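Local structure of aminotransferase AspB (Helicobacter pylori 26695, 3EZS) at residues F96-S100 / K126-A130; N141-P145 / T167-L171. The protein probably acts as a pyridoxal 5'-phosphate-dependent aminotransferase, transferring amino groups between amino acids and keto acids. All coordinates share one frame; numbering follows the deposited sequence.

Contact 1 (F96-S100 / K126-A130)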
ATOM      1  N   PHE A  96      -6.686   0.115  -8.251  1.00 42.63           N
ATOM      2  CA  PHE A  96      -7.048   1.441  -7.820  1.00 40.66           C
ATOM      3  C   PHE A  96      -6.092   2.513  -8.326  1.00 41.47           C
ATOM      4  O   PHE A  96      -6.535   3.574  -8.770  1.00 42.67           O
ATOM      5  CB  PHE A  96      -7.123   1.534  -6.298  1.00 40.18           C
ATOM      6  CG  PHE A  96      -7.487   2.918  -5.819  1.00 40.60           C
ATOM      7  CD1 PHE A  96      -8.784   3.382  -5.951  1.00 42.26           C
ATOM      8  CD2 PHE A  96      -6.530   3.773  -5.316  1.00 39.70           C
ATOM      9  CE1 PHE A  96      -9.128   4.649  -5.551  1.00 40.68           C
ATOM     10  CE2 PHE A  96      -6.870   5.043  -4.915  1.00 39.29           C
ATOM     11  CZ  PHE A  96      -8.175   5.480  -5.032  1.00 43.26           C
ATOM     12  N   ASN A  97      -4.788   2.261  -8.240  1.00 42.07           N
ATOM     13  CA  ASN A  97      -3.814   3.310  -8.589  1.00 40.93           C
ATOM     14  C   ASN A  97      -3.252   3.279  -9.986  1.00 39.62           C
ATOM     15  O   ASN A  97      -2.727   4.295 -10.439  1.00 41.72           O
ATOM     16  CB  ASN A  97      -2.681   3.424  -7.532  1.00 40.56           C
ATOM     17  CG  ASN A  97      -1.732   2.242  -7.543  1.00 42.65           C
ATOM     18  OD1 ASN A  97      -1.223   1.865  -8.589  1.00 43.04           O
ATOM     19  ND2 ASN A  97      -1.488   1.654  -6.369  1.00 35.83           N
ATOM     20  N   PHE A  98      -3.340   2.165 -10.692  1.00 40.06           N
ATOM     21  CA  PHE A  98      -2.758   2.142 -12.039  1.00 42.20           C
ATOM     22  C   PHE A  98      -3.420   3.192 -12.952  1.00 41.91           C
ATOM     23  O   PHE A  98      -2.729   3.905 -13.669  1.00 39.59           O
ATOM     24  CB  PHE A  98      -2.786   0.745 -12.682  1.00 42.73           C
ATOM     25  CG  PHE A  98      -2.003   0.662 -13.971  1.00 46.22           C
ATOM     26  CD1 PHE A  98      -0.614   0.536 -13.943  1.00 46.27           C
ATOM     27  CD2 PHE A  98      -2.639   0.718 -15.205  1.00 45.15           C
ATOM     28  CE1 PHE A  98       0.115   0.470 -15.104  1.00 46.83           C
ATOM     29  CE2 PHE A  98      -1.894   0.663 -16.390  1.00 40.85           C
ATOM     30  CZ  PHE A  98      -0.524   0.536 -16.334  1.00 46.85           C
ATOM     31  N   PRO A  99      -4.760   3.288 -12.928  1.00 41.84           N
ATOM     32  CA  PRO A  99      -5.372   4.328 -13.781  1.00 41.88           C
ATOM     33  C   PRO A  99      -4.907   5.766 -13.472  1.00 42.78           C
ATOM     34  O   PRO A  99      -4.738   6.541 -14.407  1.00 42.60           O
ATOM     35  CB  PRO A  99      -6.870   4.160 -13.514  1.00 41.87           C
ATOM     36  CG  PRO A  99      -7.015   2.696 -13.016  1.00 41.02           C
ATOM     37  CD  PRO A  99      -5.773   2.497 -12.202  1.00 41.36           C
ATOM     38  N   SER A 100      -4.700   6.121 -12.194  1.00 42.53           N
ATOM     39  CA  SER A 100      -4.203   7.466 -11.871  1.00 44.49           C
ATOM     40  C   SER A 100      -2.769   7.630 -12.384  1.00 44.06           C
ATOM     41  O   SER A 100      -2.355   8.725 -12.746  1.00 45.13           O
ATOM     42  CB  SER A 100      -4.295   7.808 -10.363  1.00 44.17           C
ATOM     43  OG  SER A 100      -3.413   7.040  -9.561  1.00 51.22           O
ATOM     44  N   LYS A 126     -13.088   7.630  -9.952  1.00 41.88           N
ATOM     45  CA  LYS A 126     -13.362   8.823  -9.150  1.00 43.89           C
ATOM     46  C   LYS A 126     -12.063   9.501  -8.719  1.00 44.06           C
ATOM     47  O   LYS A 126     -11.947  10.715  -8.782  1.00 42.14           O
ATOM     48  CB  LYS A 126     -14.164   8.475  -7.895  1.00 45.72           C
ATOM     49  CG  LYS A 126     -15.648   8.225  -8.099  1.00 46.42           C
ATOM     50  CD  LYS A 126     -16.249   7.858  -6.754  1.00 51.45           C
ATOM     51  CE  LYS A 126     -17.749   7.862  -6.771  1.00 56.81           C
ATOM     52  NZ  LYS A 126     -18.198   7.618  -5.385  1.00 56.94           N
ATOM     53  N   PHE A 127     -11.083   8.701  -8.298  1.00 44.87           N
ATOM     54  CA  PHE A 127      -9.803   9.238  -7.831  1.00 47.34           C
ATOM     55  C   PHE A 127      -9.047  10.057  -8.886  1.00 48.37           C
ATOM     56  O   PHE A 127      -8.399  11.050  -8.541  1.00 48.61           O
ATOM     57  CB  PHE A 127      -8.917   8.119  -7.277  1.00 48.96           C
ATOM     58  CG  PHE A 127      -7.670   8.611  -6.584  1.00 51.93           C
ATOM     59  CD1 PHE A 127      -7.744   9.586  -5.587  1.00 53.26           C
ATOM     60  CD2 PHE A 127      -6.433   8.054  -6.879  1.00 56.02           C
ATOM     61  CE1 PHE A 127      -6.608  10.028  -4.935  1.00 54.06           C
ATOM     62  CE2 PHE A 127      -5.280   8.487  -6.214  1.00 58.10           C
ATOM     63  CZ  PHE A 127      -5.373   9.473  -5.245  1.00 54.03           C
ATOM     64  N   ILE A 128      -9.141   9.658 -10.158  1.00 47.31           N
ATOM     65  CA  ILE A 128      -8.493  10.403 -11.253  1.00 45.75           C
ATOM     66  C   ILE A 128      -9.528  11.314 -11.970  1.00 45.69           C
ATOM     67  O   ILE A 128      -9.263  11.852 -13.032  1.00 47.37           O
ATOM     68  CB  ILE A 128      -7.723   9.423 -12.221  1.00 45.94           C
ATOM     69  CG1 ILE A 128      -6.758  10.167 -13.172  1.00 51.59           C
ATOM     70  CG2 ILE A 128      -8.713   8.518 -13.004  1.00 39.25           C
ATOM     71  CD1 ILE A 128      -5.706  11.089 -12.497  1.00 44.73           C
ATOM     72  N   LYS A 129     -10.699  11.497 -11.363  1.00 46.24           N
ATOM     73  CA  LYS A 129     -11.756  12.367 -11.893  1.00 46.17           C
ATOM     74  C   LYS A 129     -12.106  12.060 -13.345  1.00 45.65           C
ATOM     75  O   LYS A 129     -12.220  12.953 -14.176  1.00 47.01           O
ATOM     76  CB  LYS A 129     -11.365  13.840 -11.735  1.00 46.58           C
ATOM     77  CG  LYS A 129     -10.921  14.216 -10.329  1.00 48.02           C
ATOM     78  CD  LYS A 129     -10.764  15.718 -10.190  1.00 49.51           C
ATOM     79  CE  LYS A 129     -10.312  16.131  -8.789  1.00 55.28           C
ATOM     80  NZ  LYS A 129      -8.899  15.759  -8.454  1.00 57.91           N
ATOM     81  N   ALA A 130     -12.291  10.779 -13.632  1.00 44.44           N
ATOM     82  CA  ALA A 130     -12.604  10.312 -14.964  1.00 43.50           C
ATOM     83  C   ALA A 130     -14.094  10.074 -15.150  1.00 43.29           C
ATOM     84  O   ALA A 130     -14.825   9.775 -14.193  1.00 43.48           O
ATOM     85  CB  ALA A 130     -11.847   8.992 -15.245  1.00 43.30           C
TER
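Phe-96 lays the far end of its ring, CZ and CE2, across the root of the Phe-127 ring, with CZ 3.5 Å from Phe-127 CG. This is where helix 92-102 packs on the end of helix 120-127, the helix of the beta-alpha-beta crossover between neighbouring parallel strands 110-115 and 131-136 of the large mixed sheet. The two side chains cross at about a right angle, yet their ring planes are only 25° apart. The centroids of the Phe-96 and Phe-127 rings are 5.0 Å apart, a strongly slid arrangement with little overlap. Phe-96 reaches over because its CG stands anti to the backbone N (chi1 179°), which carries the ring out to the neighbouring helix. Further along, the CD2-CE2 side of the Phe-127 ring comes up beside Ser-100, whose OG is 4.1 Å from that CE2.

Ile-128, the first residue past the helical conformation, packs its CG1 branch against the backbone of Ser-100, with CG1 3.9 Å from Ser-100 CA. Its CD1 continues alongside Ser-100 CB. Underneath, Pro-99 and Ile-128 both rest on Ile-111 of strand 110-115, so helix 92-102 and the turn that ends helix 120-127 both sit on the sheet. On another side the second subunit closes in: its Phe-127 meets Phe-127 and Ser-100, its Phe-256 ring meets Phe-127, and its Leu-260 packs on Phe-96. The contact therefore belongs to the dimer interface as well as to the domain.

A Schellman motif ends helix 120-127, with Lys-129 at positive phi as its C-prime residue. No hydrogen bond joins the two segments; the buried Ser-100 hydroxyl turns back on its own helix and donates from OG to Asn-97 O at 3.0 Å.

Contact 2 (N141-P145 / T167-L171); sequences NDFTP and TGRTL. With EDO (1,2-ethanediol), chain D.
The guanidinium group of Arg-169 meets the 141-145 loop along its edge: Asp-142 O lies in its plane, facing NE, Thr-144 OG1 lies near the plane beside NH2, and Phe-143 O approaches obliquely. The ring of Phe-143 has the methyl CG2 of Thr-167 near its CD1, again at a slant. Thr-167 and Gly-168 close the Asn-Pro-Thr-Gly motif familiar in class I and II aminotransferases, and Arg-169 follows directly and ties this loop to the one after strand 131-136.

The NE bond to Asp-142 O is 2.9 Å long and fairly straight, 162° at the hydrogen. The second bond, from NH2 to Thr-144 OG1, is 3.0 Å, its acceptor tilted slightly from the guanidinium plane. NH2 also forms a salt bridge with Glu-175, which helps fix the rotation of the group. The chain gets there by leaving anti to the backbone N and then bending at chi2 (66°); this brings CG to 3.1 Å from Phe-143 O, a tight fit.

Both loops are braced from within. An ST turn has Thr-167 OG1 accepting from Arg-169 N, while Asn-164 OD1 holds the same hydroxyl. In the other loop, Asn-141 forms an Asx motif, its OD1 accepting from Thr-144 N and its ND2 donating to Thr-144 O at 2.8 Å. At the far end Pro-145 CD packs on Leu-171 CD2 at 4.2 Å. Beside them sits a 1,2-ethanediol, probably from the crystallisation liquor, which donates from O1 to Arg-169 O. Thr-144 OG1 is gripped twice: it accepts from Arg-169 NH2 and donates its own hydrogen to Asn-141 O, 2.7 Å away.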
ATOM      1  N   ASN A 141     -27.536 -10.342 -24.532  1.00 38.66           N
ATOM      2  CA  ASN A 141     -26.481 -10.706 -25.469  1.00 40.54           C
ATOM      3  C   ASN A 141     -25.470 -11.672 -24.840  1.00 39.16           C
ATOM      4  O   ASN A 141     -24.282 -11.624 -25.171  1.00 37.98           O
ATOM      5  CB  ASN A 141     -25.791  -9.462 -26.050  1.00 39.68           C
ATOM      6  CG  ASN A 141     -24.924  -8.742 -25.042  1.00 43.11           C
ATOM      7  OD1 ASN A 141     -24.996  -8.999 -23.827  1.00 38.61           O
ATOM      8  ND2 ASN A 141     -24.067  -7.848 -25.547  1.00 32.67           N
ATOM      9  N   ASP A 142     -25.963 -12.541 -23.957  1.00 39.06           N
ATOM     10  CA  ASP A 142     -25.143 -13.513 -23.255  0.50 39.23           C
ATOM     11  C   ASP A 142     -23.999 -12.830 -22.516  1.00 40.24           C
ATOM     12  O   ASP A 142     -22.829 -13.181 -22.675  1.00 40.64           O
ATOM     13  CB  ASP A 142     -24.662 -14.618 -24.214  0.50 38.55           C
ATOM     14  CG  ASP A 142     -25.812 -15.432 -24.777  0.50 36.70           C
ATOM     15  OD1 ASP A 142     -26.879 -15.473 -24.133  0.50 38.07           O
ATOM     16  OD2 ASP A 142     -25.662 -16.027 -25.860  0.50 38.84           O
ATOM     17  N   PHE A 143     -24.382 -11.843 -21.698  1.00 39.15           N
ATOM     18  CA  PHE A 143     -23.478 -11.062 -20.841  1.00 39.63           C
ATOM     19  C   PHE A 143     -22.173 -10.642 -21.525  1.00 40.12           C
ATOM     20  O   PHE A 143     -21.080 -10.840 -20.995  1.00 40.57           O
ATOM     21  CB  PHE A 143     -23.220 -11.832 -19.531  1.00 40.70           C
ATOM     22  CG  PHE A 143     -24.491 -12.280 -18.838  1.00 43.01           C
ATOM     23  CD1 PHE A 143     -25.126 -11.464 -17.922  1.00 43.89           C
ATOM     24  CD2 PHE A 143     -25.080 -13.495 -19.156  1.00 42.43           C
ATOM     25  CE1 PHE A 143     -26.314 -11.855 -17.318  1.00 41.09           C
ATOM     26  CE2 PHE A 143     -26.268 -13.894 -18.555  1.00 41.32           C
ATOM     27  CZ  PHE A 143     -26.886 -13.068 -17.632  1.00 32.54           C
ATOM     28  N   THR A 144     -22.310 -10.024 -22.698  1.00 39.42           N
ATOM     29  CA  THR A 144     -21.169  -9.583 -23.478  1.00 38.60           C
ATOM     30  C   THR A 144     -21.007  -8.045 -23.440  1.00 39.73           C
ATOM     31  O   THR A 144     -21.922  -7.306 -23.803  1.00 37.73           O
ATOM     32  CB  THR A 144     -21.315 -10.027 -24.913  1.00 39.07           C
ATOM     33  OG1 THR A 144     -21.604 -11.427 -24.939  1.00 38.97           O
ATOM     34  CG2 THR A 144     -20.035  -9.724 -25.724  1.00 32.99           C
ATOM     35  N   PRO A 145     -19.829  -7.566 -23.022  1.00 40.75           N
ATOM     36  CA  PRO A 145     -19.632  -6.138 -23.009  1.00 40.88           C
ATOM     37  C   PRO A 145     -19.256  -5.609 -24.389  1.00 40.67           C
ATOM     38  O   PRO A 145     -18.547  -6.301 -25.136  1.00 41.32           O
ATOM     39  CB  PRO A 145     -18.445  -5.960 -22.068  1.00 40.18           C
ATOM     40  CG  PRO A 145     -17.632  -7.166 -22.284  1.00 42.84           C
ATOM     41  CD  PRO A 145     -18.615  -8.290 -22.589  1.00 42.00           C
ATOM     42  N   THR A 167     -20.827 -12.245 -12.694  1.00 38.55           N
ATOM     43  CA  THR A 167     -21.559 -13.114 -13.625  1.00 38.68           C
ATOM     44  C   THR A 167     -20.877 -14.420 -14.003  1.00 40.12           C
ATOM     45  O   THR A 167     -21.529 -15.330 -14.511  1.00 37.90           O
ATOM     46  CB  THR A 167     -21.839 -12.382 -14.952  1.00 39.09           C
ATOM     47  OG1 THR A 167     -20.607 -12.151 -15.636  1.00 39.50           O
ATOM     48  CG2 THR A 167     -22.601 -11.046 -14.745  1.00 34.73           C
ATOM     49  N   GLY A 168     -19.561 -14.499 -13.807  1.00 39.88           N
ATOM     50  CA  GLY A 168     -18.795 -15.652 -14.238  1.00 38.60           C
ATOM     51  C   GLY A 168     -18.446 -15.630 -15.724  1.00 39.74           C
ATOM     52  O   GLY A 168     -17.673 -16.475 -16.188  1.00 40.63           O
ATOM     53  N   ARG A 169     -19.004 -14.681 -16.482  1.00 39.83           N
ATOM     54  CA  ARG A 169     -18.754 -14.590 -17.917  1.00 39.57           C
ATOM     55  C   ARG A 169     -17.275 -14.492 -18.210  1.00 39.60           C
ATOM     56  O   ARG A 169     -16.580 -13.644 -17.637  1.00 37.93           O
ATOM     57  CB  ARG A 169     -19.461 -13.378 -18.513  1.00 41.98           C
ATOM     58  CG  ARG A 169     -19.238 -13.174 -20.033  1.00 39.79           C
ATOM     59  CD  ARG A 169     -19.860 -14.281 -20.886  1.00 39.30           C
ATOM     60  NE  ARG A 169     -20.045 -13.832 -22.278  1.00 36.08           N
ATOM     61  CZ  ARG A 169     -19.141 -13.906 -23.254  1.00 36.40           C
ATOM     62  NH1 ARG A 169     -17.935 -14.403 -23.050  1.00 40.15           N
ATOM     63  NH2 ARG A 169     -19.447 -13.450 -24.457  1.00 39.84           N
ATOM     64  N   THR A 170     -16.820 -15.361 -19.115  1.00 38.62           N
ATOM     65  CA  THR A 170     -15.416 -15.461 -19.494  1.00 38.83           C
ATOM     66  C   THR A 170     -15.284 -15.268 -21.008  1.00 38.62           C
ATOM     67  O   THR A 170     -15.942 -15.937 -21.791  1.00 40.09           O
ATOM     68  CB  THR A 170     -14.815 -16.824 -19.018  1.00 38.82           C
ATOM     69  OG1 THR A 170     -14.806 -16.837 -17.590  1.00 40.40           O
ATOM     70  CG2 THR A 170     -13.376 -17.046 -19.495  1.00 38.16           C
ATOM     71  N   LEU A 171     -14.436 -14.340 -21.400  1.00 38.44           N
ATOM     72  CA  LEU A 171     -14.212 -14.033 -22.801  1.00 39.17           C
ATOM     73  C   LEU A 171     -13.291 -15.070 -23.432  1.00 39.42           C
ATOM     74  O   LEU A 171     -12.289 -15.479 -22.833  1.00 39.43           O
ATOM     75  CB  LEU A 171     -13.589 -12.650 -22.932  1.00 38.71           C
ATOM     76  CG  LEU A 171     -14.407 -11.445 -22.421  1.00 41.18           C
ATOM     77  CD1 LEU A 171     -13.597 -10.174 -22.583  1.00 43.50           C
ATOM     78  CD2 LEU A 171     -15.748 -11.315 -23.138  1.00 38.83           C
TER
HETATM   79  C1  EDO D 377     -16.925 -10.484 -19.180  1.00 34.50           C
HETATM   80  O1  EDO D 377     -15.764 -11.328 -19.106  1.00 33.43           O
HETATM   81  C2  EDO D 377     -16.469  -9.038 -19.308  1.00 40.72           C
HETATM   82  O2  EDO D 377     -15.457  -8.749 -18.363  1.00 38.17           O

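How the contacts relate
Contact 1 closes before contact 2 opens, so the two follow in series along the chain, with centres 25 Å apart and nearest atoms about 17 Å apart. Strand 131-136 of the seven-stranded mixed sheet joins them: residues 126-130 lead into it, and the loop holding 141-145 follows it. Contact 1 thus lies toward the start of parallel strands 110-115 and 131-136, whereas contact 2 binds loops that follow 131-136 and 157-160. Their surroundings differ too. The second subunit packs on contact 1, while no other protein chain of the assembly touches contact 2, which joins loops within one subunit, one of them containing a family signature sequence.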